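PDB 3LOR: thiol-disulfide isomerase and thioredoxins from Corynebacterium glutamicum, which probably acts as a thioredoxin-like thiol-disulfide oxidoreductase or isomerase. Local coordinates for residues 8-13 with 31-36; 124-129 with 147-152. One frame throughout, in Å; residues are numbered along the deposited sequence.

How the interactions relate
Interaction 1 comes first along the chain and closes before interaction 2 opens. Their centres lie about 11 Å apart. Both rest on the central mixed sheet of a thioredoxin-like fold, where strands 32-38 and 123-127 are antiparallel neighbours. A probable hydrogen bond joins them from Val35 N to Ile125 O (2.8 Å), and a second from Val33 N to Ala127 O (2.9 Å). Interaction 1 lays the loop 8-13 over one face of this strand pair. Interaction 2 sets helix 143-154 against the other face. Together they cover opposite faces of the middle of the sheet with parts near the two chain ends.

Interaction 1: residues 8-13 with 31-36; sequences PLLELD and KVVVVE
Leu10 meets Val33 and Val35 through a single methyl group, CD2. Leu10 CD2 lies 4.0 Å from Val33 CG1. The same Leu10 CD2 lies 4.3 Å from Val35 CG2. The two valine methyls, Val33 CG1 and Val35 CG2, are themselves 3.9 Å apart, and the leucine methyl rests against this pair. The contact is purely apolar. Leu10 and Val33 cross obliquely, with one methyl of each in contact.

The torsions help to explain the meeting. Leu10 carries CG anti to its backbone nitrogen (chi1 174°), and this extends the side chain down onto the strand. Val33 and Val35 are two residues apart on strand 32-38, so both turn the same face toward the loop. Val34, between them, points away. Leu12 also points toward the strand but stops short of close contact.

Polar bonds hold the loop around Leu10. Leu10 O accepts a hydrogen bond from Asn25 ND2, and Glu11 N bonds to Tyr116 OH. Asp13 OD1 forms a salt bridge with Lys115, whose NZ also bonds to Glu11 O. Glu11, Leu12 and Asp13 contribute to a calcium site seen in a structure of this protein, although no calcium is bound to this chain. Leu10 directly precedes these residues in the chain.

The N-terminal loop here packs on a central strand of a thioredoxin-like sheet. It leads into strand 14-17, outermost in the sheet within this chain, while strand 32-38 lies in the interior. Leu10 also touches Ala127 on neighbouring strand 123-127, and Val33 touches Ile68 on strand 65-71. On the other face, Val32 and Val34 pack against helix 143-154.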
loop_
_atom_site.group_PDB
_atom_site.type_symbol
_atom_site.label_atom_id
_atom_site.label_comp_id
_atom_site.label_asym_id
_atom_site.label_seq_id
_atom_site.Cartn_x
_atom_site.Cartn_y
_atom_site.Cartn_z
ATOM N N PRO A 8 -8.654 -34.948 8.591
ATOM C CA PRO A 8 -9.038 -35.518 7.314
ATOM C C PRO A 8 -8.044 -35.213 6.242
ATOM O O PRO A 8 -7.446 -34.183 6.297
ATOM C CB PRO A 8 -10.296 -34.764 7.003
ATOM C CG PRO A 8 -10.047 -33.472 7.549
ATOM C CD PRO A 8 -9.310 -33.665 8.804
ATOM N N LEU A 9 -7.909 -36.100 5.278
ATOM C CA LEU A 9 -7.090 -35.889 4.106
ATOM C C LEU A 9 -7.706 -34.913 3.158
ATOM O O LEU A 9 -8.881 -34.831 3.056
ATOM C CB LEU A 9 -6.848 -37.188 3.382
ATOM C CG LEU A 9 -6.132 -38.307 4.099
ATOM C CD1 LEU A 9 -6.426 -39.572 3.450
ATOM C CD2 LEU A 9 -4.698 -38.099 4.081
ATOM N N LEU A 10 -6.896 -34.197 2.431
ATOM C CA LEU A 10 -7.418 -33.345 1.418
ATOM C C LEU A 10 -7.908 -34.170 0.234
ATOM O O LEU A 10 -7.187 -34.942 -0.314
ATOM C CB LEU A 10 -6.335 -32.395 0.995
ATOM C CG LEU A 10 -6.590 -31.480 -0.163
ATOM C CD1 LEU A 10 -7.549 -30.467 0.219
ATOM C CD2 LEU A 10 -5.357 -30.858 -0.590
ATOM N N GLU A 11 -9.170 -33.987 -0.107
ATOM C CA GLU A 11 -9.793 -34.600 -1.253
ATOM C C GLU A 11 -10.636 -33.619 -2.041
ATOM O O GLU A 11 -11.777 -33.379 -1.729
ATOM C CB GLU A 11 -10.660 -35.778 -0.848
ATOM C CG GLU A 11 -10.124 -36.675 0.201
ATOM C CD GLU A 11 -9.266 -37.758 -0.358
ATOM O OE1 GLU A 11 -8.932 -38.690 0.351
ATOM O OE2 GLU A 11 -8.930 -37.654 -1.516
ATOM N N LEU A 12 -10.066 -33.066 -3.080
ATOM C CA LEU A 12 -10.799 -32.185 -3.926
ATOM C C LEU A 12 -11.797 -32.976 -4.728
ATOM O O LEU A 12 -11.458 -34.006 -5.208
ATOM C CB LEU A 12 -9.833 -31.487 -4.847
ATOM C CG LEU A 12 -8.806 -30.601 -4.177
ATOM C CD1 LEU A 12 -8.002 -29.862 -5.123
ATOM C CD2 LEU A 12 -9.468 -29.687 -3.253
ATOM N N ASP A 13 -13.028 -32.506 -4.862
ATOM C CA ASP A 13 -13.946 -33.099 -5.809
ATOM C C ASP A 13 -13.981 -32.169 -6.992
ATOM O O ASP A 13 -14.465 -31.091 -6.894
ATOM C CB ASP A 13 -15.359 -33.264 -5.254
ATOM C CG ASP A 13 -15.444 -34.100 -3.999
ATOM O OD1 ASP A 13 -14.789 -35.109 -3.832
ATOM O OD2 ASP A 13 -16.232 -33.727 -3.156
ATOM N N LYS A 31 4.690 -32.468 -0.345
ATOM C CA LYS A 31 4.597 -31.034 -0.523
ATOM C C LYS A 31 3.515 -30.469 0.352
ATOM O O LYS A 31 2.523 -31.096 0.599
ATOM C CB LYS A 31 4.216 -30.703 -1.947
ATOM C CG LYS A 31 5.296 -30.275 -2.809
ATOM C CD LYS A 31 5.970 -31.414 -3.430
ATOM C CE LYS A 31 5.115 -32.017 -4.431
ATOM N NZ LYS A 31 5.875 -33.024 -5.166
ATOM N N VAL A 32 3.727 -29.255 0.796
ATOM C CA VAL A 32 2.677 -28.466 1.379
ATOM C C VAL A 32 1.721 -28.013 0.295
ATOM O O VAL A 32 2.133 -27.615 -0.736
ATOM C CB VAL A 32 3.242 -27.288 2.162
ATOM C CG1 VAL A 32 2.172 -26.428 2.662
ATOM C CG2 VAL A 32 4.062 -27.754 3.266
ATOM N N VAL A 33 0.434 -28.085 0.541
ATOM C CA VAL A 33 -0.539 -27.719 -0.457
ATOM C C VAL A 33 -1.324 -26.513 -0.050
ATOM O O VAL A 33 -1.846 -26.442 1.021
ATOM C CB VAL A 33 -1.489 -28.853 -0.816
ATOM C CG1 VAL A 33 -2.363 -28.479 -1.901
ATOM C CG2 VAL A 33 -0.780 -30.061 -1.155
ATOM N N VAL A 34 -1.387 -25.550 -0.932
ATOM C CA VAL A 34 -2.186 -24.389 -0.697
ATOM C C VAL A 34 -3.330 -24.388 -1.662
ATOM O O VAL A 34 -3.117 -24.325 -2.823
ATOM C CB VAL A 34 -1.364 -23.103 -0.884
ATOM C CG1 VAL A 34 -2.172 -21.896 -0.689
ATOM C CG2 VAL A 34 -0.214 -23.101 -0.013
ATOM N N VAL A 35 -4.547 -24.433 -1.185
ATOM C CA VAL A 35 -5.661 -24.362 -2.072
ATOM C C VAL A 35 -6.393 -23.064 -1.887
ATOM O O VAL A 35 -6.868 -22.781 -0.832
ATOM C CB VAL A 35 -6.637 -25.538 -1.871
ATOM C CG1 VAL A 35 -7.680 -25.524 -2.858
ATOM C CG2 VAL A 35 -5.937 -26.832 -1.871
ATOM N N GLU A 36 -6.472 -22.292 -2.944
ATOM C CA GLU A 36 -7.160 -21.038 -2.937
ATOM C C GLU A 36 -8.546 -21.211 -3.522
ATOM O O GLU A 36 -8.700 -21.399 -4.672
ATOM C CB GLU A 36 -6.352 -20.001 -3.713
ATOM C CG GLU A 36 -6.886 -18.611 -3.705
ATOM C CD GLU A 36 -6.689 -17.862 -2.386
ATOM O OE1 GLU A 36 -7.585 -17.171 -1.965
ATOM O OE2 GLU A 36 -5.632 -17.952 -1.780
#

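Interaction 2: residues 124-129 with 147-152; sequences IILADR and GLLLGS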
loop_
_atom_site.group_PDB
_atom_site.type_symbol
_atom_site.label_atom_id
_atom_site.label_comp_id
_atom_site.label_asym_id
_atom_site.label_seq_id
_atom_site.Cartn_x
_atom_site.Cartn_y
_atom_site.Cartn_z
ATOM N N ILE A 124 -8.875 -20.286 2.142
ATOM C CA ILE A 124 -7.678 -21.050 1.962
ATOM C C ILE A 124 -7.732 -22.361 2.692
ATOM O O ILE A 124 -8.223 -22.437 3.760
ATOM C CB ILE A 124 -6.456 -20.272 2.359
ATOM C CG1 ILE A 124 -6.422 -18.975 1.618
ATOM C CG2 ILE A 124 -5.249 -20.928 1.919
ATOM C CD1 ILE A 124 -5.170 -18.297 1.778
ATOM N N ILE A 125 -7.257 -23.392 2.055
ATOM C CA ILE A 125 -7.056 -24.631 2.689
ATOM C C ILE A 125 -5.578 -24.938 2.581
ATOM O O ILE A 125 -5.032 -24.943 1.505
ATOM C CB ILE A 125 -7.880 -25.735 2.004
ATOM C CG1 ILE A 125 -9.359 -25.422 2.014
ATOM C CG2 ILE A 125 -7.645 -27.041 2.621
ATOM C CD1 ILE A 125 -10.135 -26.316 1.205
ATOM N N LEU A 126 -4.953 -25.206 3.711
ATOM C CA LEU A 126 -3.598 -25.711 3.745
ATOM C C LEU A 126 -3.534 -27.145 4.161
ATOM O O LEU A 126 -4.123 -27.523 5.099
ATOM C CB LEU A 126 -2.717 -24.895 4.649
ATOM C CG LEU A 126 -2.695 -23.404 4.462
ATOM C CD1 LEU A 126 -2.040 -22.749 5.571
ATOM C CD2 LEU A 126 -2.128 -22.996 3.185
ATOM N N ALA A 127 -2.827 -27.932 3.398
ATOM C CA ALA A 127 -2.534 -29.293 3.743
ATOM C C ALA A 127 -1.047 -29.507 3.874
ATOM O O ALA A 127 -0.271 -28.850 3.256
ATOM C CB ALA A 127 -3.106 -30.222 2.760
ATOM N N ASP A 128 -0.683 -30.449 4.718
ATOM C CA ASP A 128 0.704 -30.792 4.964
ATOM C C ASP A 128 1.303 -31.766 3.966
ATOM O O ASP A 128 0.676 -32.162 3.064
ATOM C CB ASP A 128 0.957 -31.220 6.403
ATOM C CG ASP A 128 0.241 -32.477 6.786
ATOM O OD1 ASP A 128 -0.136 -32.592 7.926
ATOM O OD2 ASP A 128 0.035 -33.343 5.966
ATOM N N ARG A 129 2.538 -32.138 4.199
ATOM C CA ARG A 129 3.299 -33.059 3.366
ATOM C C ARG A 129 2.735 -34.484 3.273
ATOM O O ARG A 129 2.993 -35.170 2.340
ATOM C CB ARG A 129 4.757 -33.081 3.773
ATOM C CG ARG A 129 5.483 -31.820 3.484
ATOM C CD ARG A 129 6.937 -32.046 3.560
ATOM N NE ARG A 129 7.699 -30.917 4.026
ATOM C CZ ARG A 129 8.401 -30.142 3.236
ATOM N NH1 ARG A 129 8.394 -30.352 1.956
ATOM N NH2 ARG A 129 9.076 -29.143 3.722
ATOM N N GLY A 147 2.883 -16.551 5.682
ATOM C CA GLY A 147 4.227 -17.022 5.680
ATOM C C GLY A 147 4.504 -17.846 6.895
ATOM O O GLY A 147 5.067 -18.879 6.788
ATOM N N LEU A 148 4.068 -17.392 8.051
ATOM C CA LEU A 148 4.308 -18.120 9.260
ATOM C C LEU A 148 3.659 -19.483 9.167
ATOM O O LEU A 148 4.266 -20.433 9.508
ATOM C CB LEU A 148 3.785 -17.394 10.489
ATOM C CG LEU A 148 4.408 -16.132 11.051
ATOM C CD1 LEU A 148 3.584 -15.565 12.140
ATOM C CD2 LEU A 148 5.759 -16.394 11.520
ATOM N N LEU A 149 2.435 -19.552 8.678
ATOM C CA LEU A 149 1.763 -20.807 8.559
ATOM C C LEU A 149 2.411 -21.765 7.609
ATOM O O LEU A 149 2.596 -22.883 7.965
ATOM C CB LEU A 149 0.306 -20.628 8.178
ATOM C CG LEU A 149 -0.558 -19.883 9.169
ATOM C CD1 LEU A 149 -1.835 -19.515 8.589
ATOM C CD2 LEU A 149 -0.747 -20.610 10.417
ATOM N N LEU A 150 2.763 -21.321 6.418
ATOM C CA LEU A 150 3.485 -22.154 5.486
ATOM C C LEU A 150 4.850 -22.572 5.982
ATOM O O LEU A 150 5.227 -23.684 5.871
ATOM C CB LEU A 150 3.658 -21.452 4.160
ATOM C CG LEU A 150 2.411 -21.356 3.344
ATOM C CD1 LEU A 150 2.657 -20.729 2.109
ATOM C CD2 LEU A 150 1.905 -22.691 3.104
ATOM N N GLY A 151 5.573 -21.643 6.549
ATOM C CA GLY A 151 6.911 -21.894 6.971
ATOM C C GLY A 151 6.879 -22.974 7.998
ATOM O O GLY A 151 7.706 -23.811 8.011
ATOM N N SER A 152 5.898 -22.938 8.856
ATOM C CA SER A 152 5.728 -23.921 9.867
ATOM C C SER A 152 5.430 -25.340 9.345
ATOM O O SER A 152 5.971 -26.276 9.823
ATOM C CB SER A 152 4.647 -23.429 10.800
ATOM O OG SER A 152 4.195 -24.402 11.650
#
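Leu126 divides its two methyls between Leu149 and Leu150 of the helix. Leu126 CD1 lies 4.1 Å from Leu149 CB, near the base of that side chain. Leu126 CD2 meets Leu150 CD2 at 4.0 Å, methyl against methyl. In both pairs the side chains cross at about a right angle. Leu150 starts out along the flank of the helix, and with CG anti to the carbonyl carbon (chi1 -73°) its far end brings CD2 back to the strand. The three leucines join the C-terminal helix to the sheet of this thioredoxin-like fold.

The polar groups bond outside this apolar patch. Asp128, just after the strand, makes salt bridges from OD1 to Arg132 and Arg134. Arg129 reaches toward the end of helix 143-154, where its NH2 bonds to Leu154 O; its NH1 bonds to Gly30 O.

Contacts with another chain add to the packing. Leu148 and Leu150 pack on Leu150 and Leu148 of the second subunit, and Ser152 OG is hydrogen-bonded to Ser155 OG of that subunit. The helix thus serves both the sheet and the subunit interface.

Strand 123-127 runs between strands 32-38 and 133-138. Leu126 touches Val34 on the first and Gln135 on the second, while Leu150 reaches Val32 and Val34, so helix 143-154 spans neighbouring strands.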